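Local coordinates for glutamic acid/alanine-rich protein (Trypanosoma congolense, PDB 2Y44) that probably serves as a coat protein of the parasite surface, its elongated helical-bundle ectodomain standing out from the membrane, at residues 3-8 / 140-145; 10-15 / 133-138; 70-74 / 176-180. All coordinates share one frame; numbering follows the deposited sequence.

Contact 1 of 3, residues 3-8 / 140-145; sequences EEVQTM and ALAELL
Leu144 drives its CD1 methyl into the surface of helix 2-16, between Glu3, Glu4 and Thr7, in an antiparallel helix pair (155° between segment directions) at one end of the elongated helical bundle of this ectodomain. CD1 lies 3.5 Å from Glu4 CA. The other branch, CD2, passes beside the Glu3 carboxylate, 3.8 Å from Glu3 OE2; the Glu3 chain, fully extended with CG anti to its own N (chi1 -180°), spans the edge of the interface. Glu4 bends at chi2 and runs at roughly a right angle to Leu145, bringing OE2 within 3.7 Å of Leu145 CD2, so this acidic group rests on apolar methyls.

Thr7 works with both branches. Its CG2 presses on the backbone at the start of the partner segment, 3.4 Å from Leu141 N, while Ala140 CB flanks the same methyl. On the far sides of the two helices, Val5 packs on helices 57-107 and 113-120, and Ala142 on helix 149-183. Thr7 OG1 meets Leu144 tip to tip, 3.5 Å from its CD1, and turns back into its own helix: Glu3 O accepts from Thr7 OG1 at 2.8 Å on one face of its carbonyl plane and from Thr7 N on the other.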
ATOM      1  N   GLU A   3     -27.792   3.132  10.130  1.00 18.40           N
ATOM      2  CA  GLU A   3     -26.760   2.083  10.114  1.00 19.78           C
ATOM      3  C   GLU A   3     -26.070   2.030   8.746  1.00 17.66           C
ATOM      4  O   GLU A   3     -24.862   1.853   8.630  1.00 16.99           O
ATOM      5  CB  GLU A   3     -27.349   0.715  10.489  1.00 19.47           C
ATOM      6  CG  GLU A   3     -26.342  -0.419  10.501  1.00 18.73           C
ATOM      7  CD  GLU A   3     -26.933  -1.742  10.987  1.00 21.00           C
ATOM      8  OE1 GLU A   3     -28.171  -1.913  10.917  1.00 24.97           O
ATOM      9  OE2 GLU A   3     -26.128  -2.621  11.388  1.00 26.36           O
ATOM     10  N   GLU A   4     -26.868   2.100   7.694  1.00 17.42           N
ATOM     11  CA  GLU A   4     -26.312   2.033   6.363  1.00 18.33           C
ATOM     12  C   GLU A   4     -25.436   3.249   6.063  1.00 17.53           C
ATOM     13  O   GLU A   4     -24.410   3.135   5.405  1.00 16.15           O
ATOM     14  CB  GLU A   4     -27.473   1.980   5.389  1.00 18.75           C
ATOM     15  CG  GLU A   4     -27.185   1.164   4.250  1.00 28.08           C
ATOM     16  CD  GLU A   4     -27.174   1.999   3.047  1.00 38.61           C
ATOM     17  OE1 GLU A   4     -26.265   2.865   2.970  1.00 37.73           O
ATOM     18  OE2 GLU A   4     -28.158   1.896   2.274  1.00 41.33           O
ATOM     19  N   VAL A   5     -25.867   4.413   6.541  1.00 15.40           N
ATOM     20  CA  VAL A   5     -25.124   5.649   6.305  1.00 15.05           C
ATOM     21  C   VAL A   5     -23.777   5.606   6.984  1.00 13.48           C
ATOM     22  O   VAL A   5     -22.766   5.980   6.382  1.00 14.66           O
ATOM     23  CB  VAL A   5     -25.891   6.868   6.802  1.00 13.76           C
ATOM     24  CG1 VAL A   5     -25.061   8.136   6.628  1.00 17.90           C
ATOM     25  CG2 VAL A   5     -27.217   7.017   6.010  1.00 14.61           C
ATOM     26  N   GLN A   6     -23.759   5.120   8.220  1.00 13.45           N
ATOM     27  CA  GLN A   6     -22.519   5.043   8.975  1.00 16.63           C
ATOM     28  C   GLN A   6     -21.600   3.993   8.389  1.00 13.42           C
ATOM     29  O   GLN A   6     -20.378   4.150   8.341  1.00 11.92           O
ATOM     30  CB  GLN A   6     -22.798   4.695  10.423  1.00 15.96           C
ATOM     31  CG  GLN A   6     -23.369   5.858  11.257  1.00 21.39           C
ATOM     32  CD  GLN A   6     -22.338   6.971  11.582  1.00 28.25           C
ATOM     33  OE1 GLN A   6     -21.389   7.235  10.823  1.00 30.68           O
ATOM     34  NE2 GLN A   6     -22.518   7.611  12.747  1.00 37.16           N
ATOM     35  N   THR A   7     -22.202   2.927   7.866  1.00 15.76           N
ATOM     36  CA  THR A   7     -21.393   1.862   7.247  1.00 14.20           C
ATOM     37  C   THR A   7     -20.797   2.312   5.902  1.00 15.70           C
ATOM     38  O   THR A   7     -19.642   2.030   5.586  1.00 15.97           O
ATOM     39  CB  THR A   7     -22.258   0.548   7.169  1.00 15.51           C
ATOM     40  OG1 THR A   7     -22.647   0.185   8.498  1.00 14.98           O
ATOM     41  CG2 THR A   7     -21.496  -0.582   6.577  1.00 17.29           C
ATOM     42  N   MET A   8     -21.557   3.103   5.146  1.00 15.85           N
ATOM     43  CA  MET A   8     -21.090   3.699   3.906  1.00 16.74           C
ATOM     44  C   MET A   8     -19.986   4.704   4.245  1.00 14.38           C
ATOM     45  O   MET A   8     -19.025   4.839   3.490  1.00 13.65           O
ATOM     46  CB  MET A   8     -22.241   4.417   3.191  1.00 17.98           C
ATOM     47  CG  MET A   8     -21.809   5.207   1.943  1.00 25.15           C
ATOM     48  SD  MET A   8     -23.127   5.522   0.757  1.00 30.40           S
ATOM     49  CE  MET A   8     -24.600   5.389   1.838  1.00 29.02           C
ATOM     50  N   ALA A 140     -18.987  -5.181   5.394  1.00 12.09           N
ATOM     51  CA  ALA A 140     -19.997  -4.648   6.301  1.00 12.16           C
ATOM     52  C   ALA A 140     -21.095  -3.970   5.521  1.00 12.58           C
ATOM     53  O   ALA A 140     -22.278  -4.176   5.806  1.00 11.33           O
ATOM     54  CB  ALA A 140     -19.348  -3.647   7.296  1.00 12.70           C
ATOM     55  N   LEU A 141     -20.689  -3.199   4.516  1.00 10.94           N
ATOM     56  CA  LEU A 141     -21.672  -2.551   3.646  1.00 12.75           C
ATOM     57  C   LEU A 141     -22.494  -3.578   2.833  1.00 13.72           C
ATOM     58  O   LEU A 141     -23.716  -3.500   2.795  1.00 13.28           O
ATOM     59  CB  LEU A 141     -21.011  -1.529   2.729  1.00 14.31           C
ATOM     60  CG  LEU A 141     -21.986  -0.700   1.863  1.00 10.30           C
ATOM     61  CD1 LEU A 141     -23.000   0.130   2.731  1.00 15.22           C
ATOM     62  CD2 LEU A 141     -21.123   0.246   0.984  1.00 16.48           C
ATOM     63  N   ALA A 142     -21.818  -4.596   2.311  1.00 14.14           N
ATOM     64  CA  ALA A 142     -22.487  -5.668   1.557  1.00 14.19           C
ATOM     65  C   ALA A 142     -23.538  -6.375   2.412  1.00 14.60           C
ATOM     66  O   ALA A 142     -24.654  -6.730   1.945  1.00 14.95           O
ATOM     67  CB  ALA A 142     -21.475  -6.666   1.013  1.00 15.91           C
ATOM     68  N   GLU A 143     -23.200  -6.590   3.671  1.00 14.38           N
ATOM     69  CA  GLU A 143     -24.100  -7.282   4.596  1.00 16.25           C
ATOM     70  C   GLU A 143     -25.421  -6.565   4.840  1.00 15.98           C
ATOM     71  O   GLU A 143     -26.435  -7.222   5.077  1.00 15.23           O
ATOM     72  CB  GLU A 143     -23.382  -7.539   5.938  1.00 14.74           C
ATOM     73  CG  GLU A 143     -22.322  -8.647   5.820  1.00 14.82           C
ATOM     74  CD  GLU A 143     -21.228  -8.517   6.858  1.00 17.36           C
ATOM     75  OE1 GLU A 143     -21.433  -7.764   7.835  1.00 14.16           O
ATOM     76  OE2 GLU A 143     -20.230  -9.275   6.770  1.00 15.48           O
ATOM     77  N   LEU A 144     -25.416  -5.222   4.778  1.00 13.80           N
ATOM     78  CA  LEU A 144     -26.649  -4.442   4.955  1.00 14.24           C
ATOM     79  C   LEU A 144     -27.562  -4.432   3.713  1.00 14.96           C
ATOM     80  O   LEU A 144     -28.731  -4.014   3.807  1.00 17.46           O
ATOM     81  CB  LEU A 144     -26.335  -2.977   5.316  1.00 15.08           C
ATOM     82  CG  LEU A 144     -25.501  -2.792   6.599  1.00 14.68           C
ATOM     83  CD1 LEU A 144     -25.398  -1.296   6.991  1.00 17.73           C
ATOM     84  CD2 LEU A 144     -26.133  -3.597   7.732  1.00 18.09           C
ATOM     85  N   LEU A 145     -26.993  -4.778   2.561  1.00 14.54           N
ATOM     86  CA  LEU A 145     -27.672  -4.648   1.295  1.00 16.52           C
ATOM     87  C   LEU A 145     -27.663  -5.953   0.505  1.00 16.90           C
ATOM     88  O   LEU A 145     -26.928  -6.079  -0.482  1.00 18.70           O
ATOM     89  CB  LEU A 145     -27.009  -3.519   0.490  1.00 16.36           C
ATOM     90  CG  LEU A 145     -27.049  -2.199   1.263  1.00 21.26           C
ATOM     91  CD1 LEU A 145     -26.013  -1.239   0.721  1.00 23.88           C
ATOM     92  CD2 LEU A 145     -28.445  -1.580   1.127  1.00 22.87           C
TER

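Contact 2 of 3, residues 10-15 / 133-138; sequences DVARQL and SLESAF
Val11 and Ala137 bring the backbones together here, their CA atoms 5.3 Å apart where segments 10-15 and 133-138 run antiparallel at 152° with their axes 9.0 Å apart. Ala137 offers only a methyl, and that small group lets Val11 and Gln14 settle close to the partner helix. The two branches of Val11 do different jobs. CG2 lies against the backbone, 3.3 Å from Ala137 O. CG1, held anti to the backbone N (chi1 166°), points over one face of the Phe138 ring as a CH-pi contact, 4.1 Å from the ring centroid and displaced toward the rim near CZ. Leu15 comes to the same ring from another direction: its CD2 sits at the edge, close to the ring plane, 4.0 Å from Phe138 CZ.

On the polar flank Gln14 CB lies against Leu134 CD1 and its CG against Ala137 CB (3.7 Å); beyond CG the chain bends at chi2, which swings the amide to Ser133. There Gln14 NE2 donates to Ser133 OG at 2.8 Å, the N-H...O angle being 150° and the acceptor lying somewhat out of the amide plane. The same Ser133 OG also bonds to Thr130 N, three residues earlier in the chain, so two bonds hold the hydroxyl.

Around this pair the bundle closes in: Phe159 of helix 149-183 packs on Leu15, Leu134 and Phe138, Ile96 and Thr99 of helix 57-107 back Leu15, and the loop residues Ala126 and Val129 lie against Gln14.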
ATOM      1  N   ASP A  10     -17.816   4.457   6.747  1.00 12.14           N
ATOM      2  CA  ASP A  10     -16.615   3.682   6.956  1.00 14.57           C
ATOM      3  C   ASP A  10     -15.953   3.316   5.640  1.00 13.37           C
ATOM      4  O   ASP A  10     -14.729   3.407   5.509  1.00 13.37           O
ATOM      5  CB  ASP A  10     -16.928   2.439   7.785  1.00 13.79           C
ATOM      6  CG  ASP A  10     -17.417   2.781   9.202  1.00 18.86           C
ATOM      7  OD1 ASP A  10     -17.217   3.928   9.674  1.00 19.23           O
ATOM      8  OD2 ASP A  10     -17.905   1.845   9.897  1.00 21.32           O
ATOM      9  N   VAL A  11     -16.759   2.904   4.650  1.00 12.38           N
ATOM     10  CA  VAL A  11     -16.177   2.625   3.335  1.00 12.67           C
ATOM     11  C   VAL A  11     -15.537   3.907   2.768  1.00 12.36           C
ATOM     12  O   VAL A  11     -14.420   3.872   2.292  1.00 14.69           O
ATOM     13  CB  VAL A  11     -17.249   2.074   2.373  1.00 11.88           C
ATOM     14  CG1 VAL A  11     -16.774   2.104   0.915  1.00 16.64           C
ATOM     15  CG2 VAL A  11     -17.541   0.640   2.771  1.00 11.98           C
ATOM     16  N   ALA A  12     -16.266   5.023   2.802  1.00 13.62           N
ATOM     17  CA  ALA A  12     -15.732   6.258   2.251  1.00 12.70           C
ATOM     18  C   ALA A  12     -14.399   6.650   2.907  1.00 12.87           C
ATOM     19  O   ALA A  12     -13.466   7.042   2.214  1.00 13.46           O
ATOM     20  CB  ALA A  12     -16.742   7.384   2.388  1.00 12.90           C
ATOM     21  N   ARG A  13     -14.299   6.497   4.224  1.00 15.75           N
ATOM     22  CA  ARG A  13     -13.023   6.833   4.946  1.00 15.03           C
ATOM     23  C   ARG A  13     -11.865   5.930   4.530  1.00 17.33           C
ATOM     24  O   ARG A  13     -10.707   6.371   4.414  1.00 16.36           O
ATOM     25  CB  ARG A  13     -13.232   6.750   6.469  1.00 16.18           C
ATOM     26  CG  ARG A  13     -14.182   7.848   6.991  1.00 16.23           C
ATOM     27  CD  ARG A  13     -13.549   8.532   8.185  1.00 25.20           C
ATOM     28  NE  ARG A  13     -14.253   9.742   8.618  1.00 25.92           N
ATOM     29  CZ  ARG A  13     -15.215   9.763   9.539  1.00 27.78           C
ATOM     30  NH1 ARG A  13     -15.659   8.625  10.074  1.00 28.33           N
ATOM     31  NH2 ARG A  13     -15.697  10.928   9.955  1.00 23.90           N
ATOM     32  N   GLN A  14     -12.173   4.648   4.319  1.00 15.27           N
ATOM     33  CA  GLN A  14     -11.201   3.714   3.730  1.00 16.11           C
ATOM     34  C   GLN A  14     -10.736   4.146   2.341  1.00 15.84           C
ATOM     35  O   GLN A  14      -9.540   4.228   2.086  1.00 16.38           O
ATOM     36  CB  GLN A  14     -11.750   2.268   3.720  1.00 14.36           C
ATOM     37  CG  GLN A  14     -12.104   1.731   5.101  1.00 15.50           C
ATOM     38  CD  GLN A  14     -10.877   1.360   5.938  1.00 16.77           C
ATOM     39  OE1 GLN A  14     -10.758   1.746   7.116  1.00 23.90           O
ATOM     40  NE2 GLN A  14      -9.984   0.600   5.351  1.00 12.69           N
ATOM     41  N   LEU A  15     -11.682   4.392   1.431  1.00 14.52           N
ATOM     42  CA  LEU A  15     -11.359   4.886   0.109  1.00 14.03           C
ATOM     43  C   LEU A  15     -10.529   6.184   0.150  1.00 14.04           C
ATOM     44  O   LEU A  15      -9.541   6.334  -0.562  1.00 15.29           O
ATOM     45  CB  LEU A  15     -12.640   5.094  -0.702  1.00 12.83           C
ATOM     46  CG  LEU A  15     -13.439   3.830  -1.044  1.00 12.12           C
ATOM     47  CD1 LEU A  15     -14.755   4.204  -1.703  1.00 15.45           C
ATOM     48  CD2 LEU A  15     -12.626   2.835  -1.899  1.00 14.91           C
ATOM     49  N   SER A 133      -8.545  -3.979   6.524  1.00 17.01           N
ATOM     50  CA  SER A 133      -9.557  -2.989   7.005  1.00 15.38           C
ATOM     51  C   SER A 133     -10.504  -2.546   5.875  1.00 14.48           C
ATOM     52  O   SER A 133     -11.717  -2.373   6.077  1.00 14.61           O
ATOM     53  CB  SER A 133      -8.906  -1.759   7.631  1.00 15.66           C
ATOM     54  OG  SER A 133      -8.172  -1.026   6.656  1.00 19.00           O
ATOM     55  N   LEU A 134      -9.943  -2.437   4.683  1.00 14.92           N
ATOM     56  CA  LEU A 134     -10.711  -2.097   3.484  1.00 15.37           C
ATOM     57  C   LEU A 134     -11.680  -3.237   3.120  1.00 15.43           C
ATOM     58  O   LEU A 134     -12.876  -2.998   2.964  1.00 16.63           O
ATOM     59  CB  LEU A 134      -9.726  -1.821   2.361  1.00 17.14           C
ATOM     60  CG  LEU A 134     -10.195  -1.581   0.955  1.00 23.12           C
ATOM     61  CD1 LEU A 134     -10.979  -0.269   1.015  1.00 20.16           C
ATOM     62  CD2 LEU A 134      -8.923  -1.427   0.055  1.00 22.82           C
ATOM     63  N   GLU A 135     -11.208  -4.490   3.142  1.00 16.12           N
ATOM     64  CA  GLU A 135     -12.127  -5.606   2.876  1.00 16.03           C
ATOM     65  C   GLU A 135     -13.259  -5.667   3.905  1.00 15.89           C
ATOM     66  O   GLU A 135     -14.419  -5.944   3.573  1.00 16.16           O
ATOM     67  CB  GLU A 135     -11.356  -6.934   2.862  1.00 16.21           C
ATOM     68  CG  GLU A 135     -12.217  -8.124   2.476  1.00 19.76           C
ATOM     69  CD  GLU A 135     -11.364  -9.354   2.187  1.00 33.72           C
ATOM     70  OE1 GLU A 135     -10.750  -9.895   3.132  1.00 35.96           O
ATOM     71  OE2 GLU A 135     -11.285  -9.757   1.015  1.00 36.62           O
ATOM     72  N   SER A 136     -12.926  -5.474   5.178  1.00 14.84           N
ATOM     73  CA  SER A 136     -13.935  -5.536   6.211  1.00 16.52           C
ATOM     74  C   SER A 136     -15.013  -4.478   6.000  1.00 16.37           C
ATOM     75  O   SER A 136     -16.220  -4.772   6.119  1.00 14.98           O
ATOM     76  CB  SER A 136     -13.284  -5.337   7.565  1.00 18.65           C
ATOM     77  OG  SER A 136     -12.464  -6.473   7.841  1.00 24.24           O
ATOM     78  N   ALA A 137     -14.574  -3.277   5.630  1.00 13.51           N
ATOM     79  CA  ALA A 137     -15.501  -2.159   5.423  1.00 14.56           C
ATOM     80  C   ALA A 137     -16.485  -2.494   4.284  1.00 13.48           C
ATOM     81  O   ALA A 137     -17.686  -2.238   4.398  1.00 13.89           O
ATOM     82  CB  ALA A 137     -14.726  -0.847   5.115  1.00 13.58           C
ATOM     83  N   PHE A 138     -15.986  -3.052   3.194  1.00 14.37           N
ATOM     84  CA  PHE A 138     -16.891  -3.400   2.096  1.00 13.50           C
ATOM     85  C   PHE A 138     -17.797  -4.562   2.478  1.00 14.72           C
ATOM     86  O   PHE A 138     -18.958  -4.566   2.090  1.00 16.52           O
ATOM     87  CB  PHE A 138     -16.105  -3.729   0.818  1.00 14.19           C
ATOM     88  CG  PHE A 138     -15.759  -2.513   0.004  1.00 15.57           C
ATOM     89  CD1 PHE A 138     -16.635  -2.053  -0.957  1.00 13.21           C
ATOM     90  CD2 PHE A 138     -14.581  -1.838   0.221  1.00 14.24           C
ATOM     91  CE1 PHE A 138     -16.371  -0.906  -1.701  1.00 12.28           C
ATOM     92  CE2 PHE A 138     -14.286  -0.687  -0.547  1.00 12.77           C
ATOM     93  CZ  PHE A 138     -15.176  -0.243  -1.504  1.00 15.01           C
TER

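Contact 3 of 3, residues 70-74 / 176-180; sequences AAQRA and AKYEA. Unlike the reference sequence in segment 176-180: Tyr178 (reference Ser).
Glu179 OE2 is gripped by two partners at the solvent-facing edge of an antiparallel, alanine-lined helix pair in the long helical bundle: a water donates to it at 2.6 Å, and Arg73 NH2 reaches it at 3.3 Å. The direct link is a salt bridge, but as a hydrogen bond it is weak, with an N-H...O angle of only 124°. The guanidinium and carboxylate planes are turned 28° from each other, and the oxygen approaches obliquely. The water completes the bridge, since it also accepts from Arg73 NE at 3.0 Å, in the plane of the guanidinium at its edge. Arg73 gets there by folding at chi3 (-66°), which lays one face of its guanidinium over Ala70 CA in the preceding turn. Glu175 brings a second carboxylate close to Glu179 OE2, so the positive charge of Arg73 probably helps to offset the crowding of negative charge.

Inside this polar rim the interface is made of methyls. The axes come within 8.2 Å, a spacing that small residues allow and that recalls an Alacoil. Ala70 CB meets Ala180 CB at 3.8 Å, and Ala74 pairs with Ala176 in the same manner one turn along. Helix 18-53 covers the deeper side, where Ala36 touches both Ala74 and Ala180. The methyls also meet backbone reciprocally, each near a carbonyl oxygen of the other helix: Ala70 CB lies 3.4 Å from Ala176 O, and Ala176 CB 3.5 Å from Ala70 O.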
ATOM      1  N   ALA A  70      20.617  -8.503  -4.458  1.00 16.41           N
ATOM      2  CA  ALA A  70      19.541  -8.084  -3.574  1.00 14.83           C
ATOM      3  C   ALA A  70      19.142  -6.643  -3.791  1.00 14.35           C
ATOM      4  O   ALA A  70      17.972  -6.340  -3.806  1.00 15.03           O
ATOM      5  CB  ALA A  70      19.885  -8.339  -2.096  1.00 13.18           C
ATOM      6  N   ALA A  71      20.111  -5.751  -4.026  1.00 13.74           N
ATOM      7  CA  ALA A  71      19.806  -4.351  -4.328  1.00 13.09           C
ATOM      8  C   ALA A  71      19.079  -4.220  -5.658  1.00 15.98           C
ATOM      9  O   ALA A  71      18.164  -3.408  -5.779  1.00 16.64           O
ATOM     10  CB  ALA A  71      21.120  -3.537  -4.357  1.00 12.85           C
ATOM     11  N   GLN A  72      19.416  -5.099  -6.608  1.00 14.71           N
ATOM     12  CA  GLN A  72      18.786  -5.063  -7.909  1.00 19.42           C
ATOM     13  C   GLN A  72      17.312  -5.453  -7.768  1.00 16.84           C
ATOM     14  O   GLN A  72      16.418  -4.802  -8.305  1.00 17.96           O
ATOM     15  CB  GLN A  72      19.506  -6.078  -8.773  1.00 20.80           C
ATOM     16  CG  GLN A  72      20.047  -5.523  -9.986  1.00 33.87           C
ATOM     17  CD  GLN A  72      19.054  -5.666 -11.085  1.00 38.59           C
ATOM     18  OE1 GLN A  72      17.941  -5.142 -10.990  1.00 47.89           O
ATOM     19  NE2 GLN A  72      19.424  -6.400 -12.133  1.00 40.27           N
ATOM     20  N   ARG A  73      17.074  -6.486  -6.991  1.00 15.86           N
ATOM     21  CA  ARG A  73      15.703  -6.909  -6.704  1.00 16.07           C
ATOM     22  C   ARG A  73      14.895  -5.778  -6.026  1.00 16.20           C
ATOM     23  O   ARG A  73      13.732  -5.529  -6.347  1.00 16.43           O
ATOM     24  CB  ARG A  73      15.693  -8.185  -5.852  1.00 18.39           C
ATOM     25  CG  ARG A  73      16.181  -9.453  -6.595  1.00 19.60           C
ATOM     26  CD  ARG A  73      15.826 -10.717  -5.804  1.00 22.84           C
ATOM     27  NE  ARG A  73      16.556 -10.777  -4.537  1.00 22.35           N
ATOM     28  CZ  ARG A  73      17.805 -11.232  -4.412  1.00 19.86           C
ATOM     29  NH1 ARG A  73      18.491 -11.617  -5.488  1.00 20.72           N
ATOM     30  NH2 ARG A  73      18.411 -11.181  -3.237  1.00 28.17           N
ATOM     31  N   ALA A  74      15.519  -5.114  -5.071  1.00 16.45           N
ATOM     32  CA  ALA A  74      14.884  -3.975  -4.409  1.00 15.84           C
ATOM     33  C   ALA A  74      14.537  -2.898  -5.403  1.00 17.81           C
ATOM     34  O   ALA A  74      13.429  -2.356  -5.335  1.00 18.58           O
ATOM     35  CB  ALA A  74      15.785  -3.399  -3.241  1.00 15.73           C
ATOM     36  N   ALA A 176      14.443  -7.833   0.391  1.00 14.06           N
ATOM     37  CA  ALA A 176      15.605  -7.572  -0.432  1.00 16.60           C
ATOM     38  C   ALA A 176      16.643  -6.770   0.359  1.00 15.61           C
ATOM     39  O   ALA A 176      17.815  -7.096   0.326  1.00 14.49           O
ATOM     40  CB  ALA A 176      15.206  -6.831  -1.719  1.00 16.07           C
ATOM     41  N   LYS A 177      16.214  -5.691   1.005  1.00 17.76           N
ATOM     42  CA  LYS A 177      17.089  -4.974   1.979  1.00 16.66           C
ATOM     43  C   LYS A 177      17.705  -5.885   3.039  1.00 16.76           C
ATOM     44  O   LYS A 177      18.919  -5.817   3.288  1.00 18.40           O
ATOM     45  CB  LYS A 177      16.360  -3.795   2.623  1.00 16.97           C
ATOM     46  CG  LYS A 177      16.994  -3.237   3.907  1.00 22.05           C
ATOM     47  CD  LYS A 177      16.074  -2.181   4.515  1.00 28.17           C
ATOM     48  CE  LYS A 177      14.831  -2.792   5.190  1.00 35.68           C
ATOM     49  NZ  LYS A 177      13.678  -1.831   5.204  1.00 37.66           N
ATOM     50  N   TYR A 178      16.897  -6.784   3.615  1.00 16.46           N
ATOM     51  CA  TYR A 178      17.384  -7.679   4.651  1.00 16.71           C
ATOM     52  C   TYR A 178      18.475  -8.637   4.119  1.00 16.81           C
ATOM     53  O   TYR A 178      19.519  -8.816   4.744  1.00 17.41           O
ATOM     54  CB  TYR A 178      16.204  -8.444   5.249  1.00 14.24           C
ATOM     55  CG  TYR A 178      16.585  -9.372   6.383  1.00 16.14           C
ATOM     56  CD1 TYR A 178      16.942  -8.862   7.633  1.00 24.27           C
ATOM     57  CD2 TYR A 178      16.687 -10.744   6.173  1.00 15.66           C
ATOM     58  CE1 TYR A 178      17.308  -9.714   8.672  1.00 22.98           C
ATOM     59  CE2 TYR A 178      17.010 -11.609   7.215  1.00 20.89           C
ATOM     60  CZ  TYR A 178      17.338 -11.087   8.446  1.00 21.26           C
ATOM     61  OH  TYR A 178      17.738 -11.945   9.460  1.00 24.56           O
ATOM     62  N   GLU A 179      18.259  -9.220   2.951  1.00 16.52           N
ATOM     63  CA  GLU A 179      19.321 -10.043   2.345  1.00 16.18           C
ATOM     64  C   GLU A 179      20.575  -9.252   1.996  1.00 15.18           C
ATOM     65  O   GLU A 179      21.707  -9.755   2.174  1.00 17.05           O
ATOM     66  CB  GLU A 179      18.817 -10.706   1.084  1.00 17.67           C
ATOM     67  CG  GLU A 179      17.834 -11.848   1.324  1.00 19.91           C
ATOM     68  CD  GLU A 179      17.591 -12.620   0.044  1.00 25.68           C
ATOM     69  OE1 GLU A 179      18.402 -13.518  -0.300  1.00 30.95           O
ATOM     70  OE2 GLU A 179      16.628 -12.267  -0.651  1.00 29.57           O
ATOM     71  N   ALA A 180      20.387  -8.008   1.537  1.00 13.85           N
ATOM     72  CA  ALA A 180      21.539  -7.168   1.124  1.00 17.27           C
ATOM     73  C   ALA A 180      22.427  -6.897   2.332  1.00 18.88           C
ATOM     74  O   ALA A 180      23.652  -7.095   2.292  1.00 18.12           O
ATOM     75  CB  ALA A 180      21.056  -5.851   0.531  1.00 15.17           C
TER
HETATM   76  O   HOH W   1      15.176 -10.527  -1.833  1.00 25.42           O

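Contacts 1 and 2 are successive parts of one interface between helix 2-16 and helix 131-144. Their centres are 10 Å apart, and they join directly where Leu141 CD2 of contact 1 packs on Val11 CG2 of contact 2, at 4.0 Å. Between their segments lies Cys9, whose disulfide to Cys122 also ties helix 2-16 to the chain just after helix 113-120. Contact 3 lies beyond the chain's centre, its own centre 43 Å from that of contact 1 and 33 Å from that of contact 2, and touches neither. Helix 149-183, which follows helix 131-144, spans this distance: its Phe159 packs beside contact 2, and its residues 176-180 form half of contact 3.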